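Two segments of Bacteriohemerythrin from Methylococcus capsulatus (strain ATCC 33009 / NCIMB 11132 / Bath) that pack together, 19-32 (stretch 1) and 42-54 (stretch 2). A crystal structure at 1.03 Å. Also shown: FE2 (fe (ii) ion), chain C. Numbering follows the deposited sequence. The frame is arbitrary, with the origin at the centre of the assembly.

Stretch 1, residues 19-32: DQHKTIFDMVNKLH
Stretch 2 (42-54) EIGKQLDALIDYV

The apolar centre is built from Met27, Leu31, Leu50 and Tyr53, carried on two α-helices that run nearly antiparallel: their N-to-C directions differ by 162°, and their axes approach to 9.3 Å. Both helices extend beyond these stretches at each end, with phi/psi near -63/-43 throughout and unbroken i to i+4 backbone hydrogen bonding. Register follows from the nearest CA pairs: Met27 CA to Leu50 CA is 5.8 Å, Leu31 CA to Gln46 CA 5.7 Å, and Ile24 CA to Val54 CA 6.8 Å. The contact buries 681 Å², both sides summed.

Packing is knobs into holes in both directions. Leu50 (chi1 t, chi2 p) points toward stretch 1 and sits among Ile24, Met27, Val28 and Leu31; its CD1 lies 3.8 Å from Val28 CG2 and 3.9 Å from Met27 CB, while its CD2 lies 3.8 Å from Leu31 CD2. Leu31 (t, p) leaves its helix sideways, but its end comes nearer and enters the hole formed by Ile43, Gln46, Leu47 and Leu50. There Leu31 CD1 is 4.2 Å from Ile43 CG2, and Leu31 CD2 is 4.2 Å from Leu47 CD1.

Met27 (m, t, p) points toward stretch 2 and fills the hole among Gln46, Ala49, Leu50 and Tyr53. The turn at chi3, 82°, accompanies an approach of Met27 CE to 3.6 Å from Ala49 CB, and Met27 SD lies 3.8 Å from Tyr53 CB. Met27 SD is also 4.6 Å from the Tyr53 ring centroid, 36° off the normal, an oblique sulfur-aromatic contact.

Tyr53 (chi1 t, chi2 84°) inserts among Gln20, Thr23, Ile24 and Met27. Thr23 CG2 stands over one face of the Tyr53 ring, 3.6 Å from its centroid and 20° off the normal, which identifies a CH-pi contact. At the ring edge, Ile24 CG1 approaches Tyr53 CD2 to 3.7 Å; the same CG1 is 4.1 Å from Val54 CG2. Ile24 is m, t and Val54 is t.

Toward the polar edge, Gln20 (m, t, chi3 -25°) brings CG within 3.3 Å of Tyr53 OH, while its amide is hydrogen-bonded elsewhere in the structure. One hydrogen bond joins the helices: Gln46 NE2 donates to Met27 O at 3.2 Å, with an N-H...O angle of 147°. Gln46 (t, p, chi3 30°) thus reaches Met27 O, which also accepts from Leu31 N at 3.0 Å. Lys30 CB borders this amide, 3.7 Å from Gln46 NE2, but the lysine's end leads away.

His21 points away from the contact; its NE2 binds FE2 at 2.1 Å.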

# COMPACT_ATOMS: atom_id res chain seq x y z
N ASP A 19 9.08 -6.62 4.77
CA ASP A 19 8.46 -6.43 6.07
C ASP A 19 7.37 -5.39 6.04
O ASP A 19 6.26 -5.60 6.63
CB ASP A 19 9.52 -6.01 7.08
CG ASP A 19 10.44 -7.14 7.47
OD1 ASP A 19 10.13 -8.32 7.22
OD2 ASP A 19 11.55 -6.78 7.97
N GLN A 20 7.62 -4.29 5.35
CA GLN A 20 6.57 -3.25 5.24
C GLN A 20 5.39 -3.76 4.44
O GLN A 20 4.23 -3.47 4.78
CB GLN A 20 7.16 -1.94 4.62
CG GLN A 20 8.16 -1.28 5.56
CD GLN A 20 8.76 -0.02 4.97
OE1 GLN A 20 8.83 0.19 3.81
NE2 GLN A 20 9.08 0.91 5.87
N HIS A 21 5.65 -4.55 3.39
CA HIS A 21 4.52 -5.14 2.64
C HIS A 21 3.68 -6.02 3.52
O HIS A 21 2.44 -6.02 3.47
CB HIS A 21 5.02 -5.91 1.43
CG HIS A 21 5.62 -5.03 0.39
ND1 HIS A 21 6.54 -5.48 -0.54
CD2 HIS A 21 5.42 -3.70 0.10
CE1 HIS A 21 6.83 -4.45 -1.35
NE2 HIS A 21 6.20 -3.34 -0.99
N LYS A 22 4.34 -6.86 4.36
CA LYS A 22 3.57 -7.75 5.25
C LYS A 22 2.73 -6.93 6.21
O LYS A 22 1.53 -7.31 6.47
CB LYS A 22 4.51 -8.69 5.99
CG LYS A 22 5.17 -9.71 5.13
CD LYS A 22 6.25 -10.44 5.89
CE LYS A 22 7.10 -11.16 4.99
NZ LYS A 22 8.07 -12.06 5.65
N THR A 23 3.25 -5.80 6.74
CA THR A 23 2.41 -4.96 7.58
C THR A 23 1.25 -4.38 6.81
O THR A 23 0.10 -4.37 7.32
CB THR A 23 3.26 -3.82 8.17
OG1 THR A 23 4.24 -4.35 9.07
CG2 THR A 23 2.41 -2.78 8.89
N ILE A 24 1.47 -3.89 5.59
CA ILE A 24 0.38 -3.37 4.78
C ILE A 24 -0.71 -4.43 4.63
O ILE A 24 -1.91 -4.13 4.76
CB ILE A 24 0.90 -2.85 3.45
CG1 ILE A 24 1.73 -1.59 3.63
CG2 ILE A 24 -0.25 -2.59 2.50
CD1 ILE A 24 2.56 -1.18 2.45
N PHE A 25 -0.31 -5.63 4.28
CA PHE A 25 -1.31 -6.69 4.05
C PHE A 25 -2.13 -6.90 5.33
O PHE A 25 -3.36 -7.07 5.28
CB PHE A 25 -0.68 -8.02 3.64
CG PHE A 25 -0.19 -8.12 2.22
CD1 PHE A 25 0.31 -7.04 1.47
CD2 PHE A 25 -0.25 -9.34 1.59
CE1 PHE A 25 0.79 -7.25 0.19
CE2 PHE A 25 0.19 -9.53 0.28
CZ PHE A 25 0.76 -8.50 -0.42
N ASP A 26 -1.47 -6.93 6.48
CA ASP A 26 -2.20 -7.12 7.75
C ASP A 26 -3.15 -5.98 7.99
O ASP A 26 -4.30 -6.18 8.48
CB ASP A 26 -1.20 -7.26 8.88
CG ASP A 26 -0.52 -8.58 8.99
OD1 ASP A 26 -0.94 -9.59 8.35
OD2 ASP A 26 0.54 -8.72 9.77
N MET A 27 -2.73 -4.75 7.71
CA MET A 27 -3.59 -3.59 7.97
C MET A 27 -4.74 -3.54 6.98
O MET A 27 -5.88 -3.11 7.37
CB MET A 27 -2.72 -2.30 7.92
CG MET A 27 -1.69 -2.27 9.03
SD MET A 27 -0.75 -0.72 9.06
CE MET A 27 -1.91 0.35 9.96
N VAL A 28 -4.54 -3.91 5.71
CA VAL A 28 -5.64 -4.07 4.74
C VAL A 28 -6.61 -5.11 5.26
O VAL A 28 -7.85 -4.93 5.17
CB VAL A 28 -5.13 -4.42 3.37
CG1 VAL A 28 -6.25 -4.80 2.43
CG2 VAL A 28 -4.32 -3.27 2.75
N ASN A 29 -6.10 -6.23 5.74
CA ASN A 29 -7.00 -7.29 6.19
C ASN A 29 -7.87 -6.83 7.32
O ASN A 29 -9.08 -7.19 7.36
CB ASN A 29 -6.15 -8.51 6.63
CG ASN A 29 -5.61 -9.27 5.43
OD1 ASN A 29 -6.05 -9.06 4.31
ND2 ASN A 29 -4.64 -10.15 5.65
N LYS A 30 -7.32 -6.06 8.26
CA LYS A 30 -8.12 -5.52 9.34
C LYS A 30 -9.16 -4.59 8.79
O LYS A 30 -10.37 -4.67 9.23
CB LYS A 30 -7.28 -4.83 10.37
CG LYS A 30 -6.46 -5.70 11.22
CD LYS A 30 -5.59 -4.91 12.15
CE LYS A 30 -4.68 -5.74 13.11
NZ LYS A 30 -5.42 -6.89 13.65
N LEU A 31 -8.81 -3.71 7.91
CA LEU A 31 -9.79 -2.79 7.34
C LEU A 31 -10.86 -3.54 6.59
O LEU A 31 -12.08 -3.17 6.70
CB LEU A 31 -9.10 -1.80 6.39
CG LEU A 31 -10.03 -0.71 5.80
CD1 LEU A 31 -10.75 0.12 6.81
CD2 LEU A 31 -9.21 0.18 4.85
N HIS A 32 -10.53 -4.57 5.95
CA HIS A 32 -11.46 -5.33 5.09
C HIS A 32 -12.58 -5.93 5.87
O HIS A 32 -13.75 -5.90 5.45
CB HIS A 32 -10.70 -6.43 4.34
CG HIS A 32 -11.56 -7.23 3.40
ND1 HIS A 32 -12.21 -6.66 2.32
CD2 HIS A 32 -11.88 -8.54 3.38
CE1 HIS A 32 -12.89 -7.60 1.68
NE2 HIS A 32 -12.70 -8.75 2.30
N GLU A 42 -14.70 3.01 13.62
CA GLU A 42 -13.62 2.01 13.52
C GLU A 42 -13.10 1.89 12.10
O GLU A 42 -11.85 1.75 11.92
CB GLU A 42 -14.14 0.62 13.96
CG GLU A 42 -14.62 0.61 15.47
CD GLU A 42 -15.38 -0.67 15.84
OE1 GLU A 42 -14.90 -1.78 15.39
OE2 GLU A 42 -16.44 -0.53 16.58
N ILE A 43 -13.97 1.97 11.11
CA ILE A 43 -13.51 2.01 9.75
C ILE A 43 -12.57 3.17 9.55
O ILE A 43 -11.46 3.02 8.94
CB ILE A 43 -14.70 2.09 8.76
CG1 ILE A 43 -15.51 0.77 8.81
CG2 ILE A 43 -14.24 2.41 7.35
CD1 ILE A 43 -16.86 0.81 8.11
N GLY A 44 -12.95 4.36 9.99
CA GLY A 44 -12.11 5.51 9.80
C GLY A 44 -10.76 5.44 10.46
O GLY A 44 -9.74 5.87 9.86
N LYS A 45 -10.71 4.93 11.65
CA LYS A 45 -9.44 4.81 12.37
C LYS A 45 -8.53 3.88 11.62
O LYS A 45 -7.28 4.15 11.48
CB LYS A 45 -9.63 4.29 13.79
CG LYS A 45 -10.29 5.25 14.74
CD LYS A 45 -10.31 4.69 16.17
CE LYS A 45 -11.25 5.54 17.04
NZ LYS A 45 -10.82 6.95 17.25
N GLN A 46 -9.02 2.75 11.13
CA GLN A 46 -8.20 1.77 10.46
C GLN A 46 -7.80 2.29 9.06
O GLN A 46 -6.63 2.08 8.63
CB GLN A 46 -8.89 0.42 10.38
CG GLN A 46 -7.98 -0.69 9.83
CD GLN A 46 -6.80 -0.97 10.73
OE1 GLN A 46 -6.89 -0.78 11.97
NE2 GLN A 46 -5.71 -1.47 10.17
N LEU A 47 -8.72 3.00 8.38
CA LEU A 47 -8.40 3.59 7.10
C LEU A 47 -7.21 4.57 7.26
O LEU A 47 -6.23 4.55 6.47
CB LEU A 47 -9.62 4.38 6.60
CG LEU A 47 -9.43 5.17 5.32
CD1 LEU A 47 -9.24 4.27 4.14
CD2 LEU A 47 -10.57 6.19 5.14
N ASP A 48 -7.33 5.44 8.24
CA ASP A 48 -6.28 6.45 8.42
C ASP A 48 -4.94 5.80 8.79
O ASP A 48 -3.90 6.21 8.29
CB ASP A 48 -6.68 7.46 9.45
CG ASP A 48 -7.82 8.39 9.01
OD1 ASP A 48 -8.17 8.46 7.85
OD2 ASP A 48 -8.41 9.07 9.95
N ALA A 49 -4.96 4.81 9.64
CA ALA A 49 -3.72 4.11 10.02
C ALA A 49 -3.07 3.46 8.82
O ALA A 49 -1.85 3.51 8.63
CB ALA A 49 -4.01 3.08 11.13
N LEU A 50 -3.88 2.78 8.00
CA LEU A 50 -3.37 2.10 6.81
C LEU A 50 -2.73 3.13 5.86
O LEU A 50 -1.61 2.91 5.35
CB LEU A 50 -4.52 1.40 6.09
CG LEU A 50 -4.15 0.87 4.68
CD1 LEU A 50 -3.12 -0.20 4.70
CD2 LEU A 50 -5.46 0.37 4.02
N ILE A 51 -3.44 4.21 5.56
CA ILE A 51 -2.92 5.15 4.58
C ILE A 51 -1.66 5.79 5.10
O ILE A 51 -0.69 6.00 4.34
CB ILE A 51 -4.01 6.18 4.22
CG1 ILE A 51 -5.10 5.49 3.38
CG2 ILE A 51 -3.40 7.35 3.47
CD1 ILE A 51 -6.32 6.25 3.15
N ASP A 52 -1.58 6.16 6.39
CA ASP A 52 -0.36 6.71 6.92
C ASP A 52 0.81 5.77 6.72
O ASP A 52 1.93 6.19 6.33
CB ASP A 52 -0.54 7.04 8.42
CG ASP A 52 0.56 7.88 8.95
OD1 ASP A 52 0.59 9.08 8.60
OD2 ASP A 52 1.50 7.37 9.65
N TYR A 53 0.58 4.49 6.97
CA TYR A 53 1.64 3.50 6.85
C TYR A 53 2.05 3.33 5.41
O TYR A 53 3.29 3.23 5.11
CB TYR A 53 1.20 2.16 7.49
CG TYR A 53 2.37 1.26 7.59
CD1 TYR A 53 3.22 1.35 8.64
CD2 TYR A 53 2.65 0.32 6.62
CE1 TYR A 53 4.36 0.54 8.75
CE2 TYR A 53 3.78 -0.48 6.69
CZ TYR A 53 4.60 -0.39 7.72
OH TYR A 53 5.70 -1.20 7.78
N VAL A 54 1.10 3.24 4.48
CA VAL A 54 1.41 3.12 3.07
C VAL A 54 2.28 4.30 2.61
O VAL A 54 3.29 4.12 1.88
CB VAL A 54 0.16 2.99 2.24
CG1 VAL A 54 0.45 3.10 0.73
CG2 VAL A 54 -0.50 1.62 2.52
FE FE2 C . 6.05 -1.53 -2.04
O HOH W 1 5.23 -0.00 -3.01
O HOH W 2 3.54 -1.74 -2.00